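PDB 6HDY: 2-hydroxyisobutyryl-CoA synthetase, which belongs to the ANL superfamily of AMP-binding enzymes, with a large AMP-binding domain followed by a smaller C-terminal domain. Local coordinates for residues G254-E266 against S384-Y396. Sequence-based numbering, arbitrary orientation.
Sequences GASVPGVKDRIEE and SEIDAALNQMSGY
Gly259 lies against the end of helix 384-391, where its CA is 4.6 Å from the CA of Gln392 and packs on Gln392 CG at 3.6 Å, with no side chain between the backbones. The lack of a side chain lets the two helices approach closely: their axes come to 7.7 Å and cross at 51°. The CB of Asn391 packs on the Gly259 carbonyl carbon, while Val260, from the next position, lays CG2 against Asn391 ND2 and 3.4 Å from Asp387 OD2. The Asn391 amide is held within its own helix, ND2 giving an almost straight hydrogen bond to Asp387 O one turn earlier, on the face of that carbonyl opposite the Asn391 backbone N. In the turn that leads into helix 258-266, Val257 CG1, anti to the backbone N (chi1 170°), meets the methyl of Ala388 at 3.6 Å.

Arg263 closes the far end. Its chain, extended from CG to NE, passes the Asn391 amide, and NE donates to Asn391 O (2.9 Å) on a lone pair in the carbonyl plane; NH2 adds a weak bond to Met393 O. The edge of the Tyr396 ring, at CD2, lies over one guanidinium face, the planes 70° apart, while Tyr396 OH bonds to His400. The solvent side is looser: there the exposed Gln392 and Pro258 meet, Gln392 NE2 resting on Pro258 CB at 3.5 Å, a van der Waals contact.

The contact thus joins a helix of the large AMP-binding domain to the first helix of the C-terminal domain, an interdomain interface of the two-domain fold of the ANL superfamily.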
loop_
_atom_site.group_PDB
_atom_site.type_symbol
_atom_site.label_atom_id
_atom_site.label_comp_id
_atom_site.label_asym_id
_atom_site.label_seq_id
_atom_site.Cartn_x
_atom_site.Cartn_y
_atom_site.Cartn_z
ATOM N N GLY A 254 -9.285 -19.460 9.339
ATOM C CA GLY A 254 -9.729 -18.665 10.475
ATOM C C GLY A 254 -11.194 -18.318 10.382
ATOM O O GLY A 254 -11.961 -18.618 11.299
ATOM N N ALA A 255 -11.582 -17.714 9.248
ATOM C CA ALA A 255 -12.936 -17.276 8.923
ATOM C C ALA A 255 -13.956 -18.421 8.783
ATOM O O ALA A 255 -15.164 -18.171 8.819
ATOM C CB ALA A 255 -12.918 -16.399 7.693
ATOM N N SER A 256 -13.485 -19.665 8.693
ATOM C CA SER A 256 -14.355 -20.852 8.708
ATOM C C SER A 256 -13.926 -21.800 9.833
ATOM O O SER A 256 -14.293 -22.976 9.852
ATOM C CB SER A 256 -14.393 -21.534 7.345
ATOM O OG SER A 256 -15.179 -20.730 6.479
ATOM N N VAL A 257 -13.153 -21.258 10.784
ATOM C CA VAL A 257 -12.661 -21.993 11.950
ATOM C C VAL A 257 -13.589 -21.678 13.145
ATOM O O VAL A 257 -13.717 -20.513 13.531
ATOM C CB VAL A 257 -11.143 -21.761 12.209
ATOM C CG1 VAL A 257 -10.705 -22.322 13.551
ATOM C CG2 VAL A 257 -10.307 -22.366 11.087
ATOM N N PRO A 258 -14.284 -22.720 13.662
ATOM C CA PRO A 258 -15.290 -22.545 14.742
ATOM C C PRO A 258 -15.076 -21.437 15.804
ATOM O O PRO A 258 -15.803 -20.423 15.757
ATOM C CB PRO A 258 -15.313 -23.922 15.384
ATOM C CG PRO A 258 -15.116 -24.840 14.224
ATOM C CD PRO A 258 -14.225 -24.133 13.234
ATOM N N GLY A 259 -14.133 -21.633 16.741
ATOM C CA GLY A 259 -13.832 -20.675 17.809
ATOM C C GLY A 259 -13.213 -19.353 17.382
ATOM O O GLY A 259 -13.313 -18.357 18.102
ATOM N N VAL A 260 -12.545 -19.336 16.215
ATOM C CA VAL A 260 -11.913 -18.137 15.658
ATOM C C VAL A 260 -13.004 -17.225 15.090
ATOM O O VAL A 260 -13.037 -16.042 15.439
ATOM C CB VAL A 260 -10.779 -18.462 14.630
ATOM C CG1 VAL A 260 -10.207 -17.192 14.008
ATOM C CG2 VAL A 260 -9.663 -19.275 15.282
ATOM N N LYS A 261 -13.906 -17.776 14.233
ATOM C CA LYS A 261 -15.003 -16.998 13.622
ATOM C C LYS A 261 -15.892 -16.353 14.707
ATOM O O LYS A 261 -16.192 -15.156 14.632
ATOM C CB LYS A 261 -15.846 -17.878 12.675
ATOM C CG LYS A 261 -16.814 -17.060 11.822
ATOM C CD LYS A 261 -17.883 -17.894 11.134
ATOM C CE LYS A 261 -18.603 -17.061 10.087
ATOM N NZ LYS A 261 -19.524 -17.888 9.272
ATOM N N ASP A 262 -16.282 -17.155 15.723
ATOM C CA ASP A 262 -17.128 -16.725 16.835
ATOM C C ASP A 262 -16.469 -15.645 17.678
ATOM O O ASP A 262 -17.144 -14.689 18.053
ATOM C CB ASP A 262 -17.586 -17.937 17.675
ATOM C CG ASP A 262 -18.454 -18.923 16.912
ATOM O OD1 ASP A 262 -18.911 -18.578 15.792
ATOM O OD2 ASP A 262 -18.695 -20.025 17.437
ATOM N N ARG A 263 -15.148 -15.760 17.929
ATOM C CA ARG A 263 -14.387 -14.741 18.670
ATOM C C ARG A 263 -14.367 -13.408 17.926
ATOM O O ARG A 263 -14.560 -12.367 18.551
ATOM C CB ARG A 263 -12.944 -15.201 18.971
ATOM C CG ARG A 263 -12.810 -15.931 20.309
ATOM C CD ARG A 263 -11.423 -16.519 20.501
ATOM N NE ARG A 263 -11.340 -17.351 21.704
ATOM C CZ ARG A 263 -10.594 -17.070 22.772
ATOM N NH1 ARG A 263 -9.830 -15.983 22.791
ATOM N NH2 ARG A 263 -10.598 -17.882 23.825
ATOM N N ILE A 264 -14.165 -13.432 16.601
ATOM C CA ILE A 264 -14.112 -12.208 15.787
ATOM C C ILE A 264 -15.503 -11.546 15.711
ATOM O O ILE A 264 -15.614 -10.358 16.014
ATOM C CB ILE A 264 -13.445 -12.408 14.398
ATOM C CG1 ILE A 264 -12.042 -13.059 14.542
ATOM C CG2 ILE A 264 -13.344 -11.060 13.651
ATOM C CD1 ILE A 264 -11.445 -13.623 13.268
ATOM N N GLU A 265 -16.552 -12.305 15.351
ATOM C CA GLU A 265 -17.929 -11.784 15.295
ATOM C C GLU A 265 -18.375 -11.181 16.645
ATOM O O GLU A 265 -19.027 -10.143 16.659
ATOM C CB GLU A 265 -18.925 -12.879 14.869
ATOM C CG GLU A 265 -18.772 -13.287 13.415
ATOM C CD GLU A 265 -19.903 -14.073 12.784
ATOM O OE1 GLU A 265 -20.759 -14.600 13.526
ATOM O OE2 GLU A 265 -19.941 -14.147 11.535
ATOM N N GLU A 266 -17.979 -11.798 17.767
ATOM C CA GLU A 266 -18.343 -11.296 19.105
ATOM C C GLU A 266 -17.605 -9.990 19.429
ATOM O O GLU A 266 -18.229 -9.049 19.928
ATOM C CB GLU A 266 -18.132 -12.377 20.201
ATOM C CG GLU A 266 -17.924 -11.854 21.621
ATOM C CD GLU A 266 -19.091 -11.136 22.280
ATOM O OE1 GLU A 266 -20.174 -11.749 22.421
ATOM O OE2 GLU A 266 -18.896 -9.977 22.717
ATOM N N SER A 384 -4.504 -25.770 12.020
ATOM C CA SER A 384 -5.819 -25.150 12.184
ATOM C C SER A 384 -6.731 -25.912 13.161
ATOM O O SER A 384 -7.648 -25.302 13.730
ATOM C CB SER A 384 -6.509 -24.948 10.837
ATOM O OG SER A 384 -6.797 -26.196 10.230
ATOM N N GLU A 385 -6.496 -27.233 13.338
ATOM C CA GLU A 385 -7.287 -28.080 14.257
ATOM C C GLU A 385 -6.960 -27.725 15.717
ATOM O O GLU A 385 -7.859 -27.666 16.550
ATOM C CB GLU A 385 -7.051 -29.569 13.983
ATOM C CG GLU A 385 -7.529 -30.040 12.612
ATOM C CD GLU A 385 -7.075 -31.434 12.206
ATOM O OE1 GLU A 385 -5.891 -31.767 12.431
ATOM O OE2 GLU A 385 -7.899 -32.184 11.632
ATOM N N ILE A 386 -5.672 -27.417 15.989
ATOM C CA ILE A 386 -5.143 -26.983 17.288
ATOM C C ILE A 386 -5.657 -25.577 17.607
ATOM O O ILE A 386 -6.125 -25.333 18.722
ATOM C CB ILE A 386 -3.594 -27.094 17.322
ATOM C CG1 ILE A 386 -3.167 -28.578 17.322
ATOM C CG2 ILE A 386 -2.977 -26.320 18.510
ATOM C CD1 ILE A 386 -1.821 -28.845 16.737
ATOM N N ASP A 387 -5.590 -24.663 16.608
ATOM C CA ASP A 387 -6.076 -23.293 16.716
ATOM C C ASP A 387 -7.556 -23.299 17.068
ATOM O O ASP A 387 -7.945 -22.575 17.975
ATOM C CB ASP A 387 -5.843 -22.536 15.392
ATOM C CG ASP A 387 -6.080 -21.044 15.468
ATOM O OD1 ASP A 387 -5.689 -20.433 16.485
ATOM O OD2 ASP A 387 -6.612 -20.477 14.491
ATOM N N ALA A 388 -8.371 -24.145 16.384
ATOM C CA ALA A 388 -9.806 -24.292 16.605
ATOM C C ALA A 388 -10.137 -24.776 18.022
ATOM O O ALA A 388 -11.016 -24.195 18.662
ATOM C CB ALA A 388 -10.408 -25.243 15.580
ATOM N N ALA A 389 -9.424 -25.820 18.514
ATOM C CA ALA A 389 -9.671 -26.399 19.838
ATOM C C ALA A 389 -9.349 -25.406 20.948
ATOM O O ALA A 389 -10.150 -25.259 21.873
ATOM C CB ALA A 389 -8.868 -27.678 20.017
ATOM N N LEU A 390 -8.216 -24.683 20.825
ATOM C CA LEU A 390 -7.804 -23.691 21.820
ATOM C C LEU A 390 -8.721 -22.468 21.900
ATOM O O LEU A 390 -9.012 -22.004 23.006
ATOM C CB LEU A 390 -6.360 -23.240 21.597
ATOM C CG LEU A 390 -5.246 -24.237 21.885
ATOM C CD1 LEU A 390 -3.940 -23.608 21.614
ATOM C CD2 LEU A 390 -5.252 -24.700 23.350
ATOM N N ASN A 391 -9.181 -21.958 20.729
ATOM C CA ASN A 391 -10.039 -20.782 20.628
ATOM C C ASN A 391 -11.439 -21.026 21.181
ATOM O O ASN A 391 -12.163 -20.070 21.439
ATOM C CB ASN A 391 -10.076 -20.215 19.179
ATOM C CG ASN A 391 -8.916 -19.295 18.879
ATOM O OD1 ASN A 391 -8.971 -18.082 19.131
ATOM N ND2 ASN A 391 -7.809 -19.852 18.390
ATOM N N GLN A 392 -11.804 -22.299 21.387
ATOM C CA GLN A 392 -13.105 -22.688 21.937
ATOM C C GLN A 392 -13.062 -22.833 23.464
ATOM O O GLN A 392 -14.022 -23.321 24.073
ATOM C CB GLN A 392 -13.653 -23.942 21.233
ATOM C CG GLN A 392 -14.362 -23.591 19.934
ATOM C CD GLN A 392 -14.859 -24.781 19.157
ATOM O OE1 GLN A 392 -14.118 -25.735 18.878
ATOM N NE2 GLN A 392 -16.115 -24.712 18.723
ATOM N N MET A 393 -11.961 -22.350 24.077
ATOM C CA MET A 393 -11.703 -22.379 25.523
ATOM C C MET A 393 -11.685 -20.943 26.074
ATOM O O MET A 393 -10.928 -20.101 25.569
ATOM C CB MET A 393 -10.362 -23.066 25.838
ATOM C CG MET A 393 -10.222 -24.466 25.286
ATOM S SD MET A 393 -8.729 -25.276 25.919
ATOM C CE MET A 393 -9.246 -25.554 27.689
ATOM N N SER A 394 -12.511 -20.677 27.119
ATOM C CA SER A 394 -12.659 -19.354 27.755
ATOM C C SER A 394 -11.359 -18.809 28.388
ATOM O O SER A 394 -11.169 -17.584 28.405
ATOM C CB SER A 394 -13.809 -19.353 28.775
ATOM O OG SER A 394 -13.725 -20.401 29.732
ATOM N N GLY A 395 -10.510 -19.715 28.891
ATOM C CA GLY A 395 -9.238 -19.408 29.546
ATOM C C GLY A 395 -8.050 -19.183 28.630
ATOM O O GLY A 395 -6.988 -18.749 29.089
ATOM N N TYR A 396 -8.206 -19.486 27.328
ATOM C CA TYR A 396 -7.158 -19.308 26.310
ATOM C C TYR A 396 -6.883 -17.802 26.020
ATOM O O TYR A 396 -7.822 -17.042 25.794
ATOM C CB TYR A 396 -7.547 -20.083 25.048
ATOM C CG TYR A 396 -6.660 -19.845 23.844
ATOM C CD1 TYR A 396 -5.356 -20.333 23.805
ATOM C CD2 TYR A 396 -7.137 -19.159 22.730
ATOM C CE1 TYR A 396 -4.547 -20.144 22.689
ATOM C CE2 TYR A 396 -6.341 -18.976 21.601
ATOM C CZ TYR A 396 -5.049 -19.476 21.583
ATOM O OH TYR A 396 -4.244 -19.258 20.493
#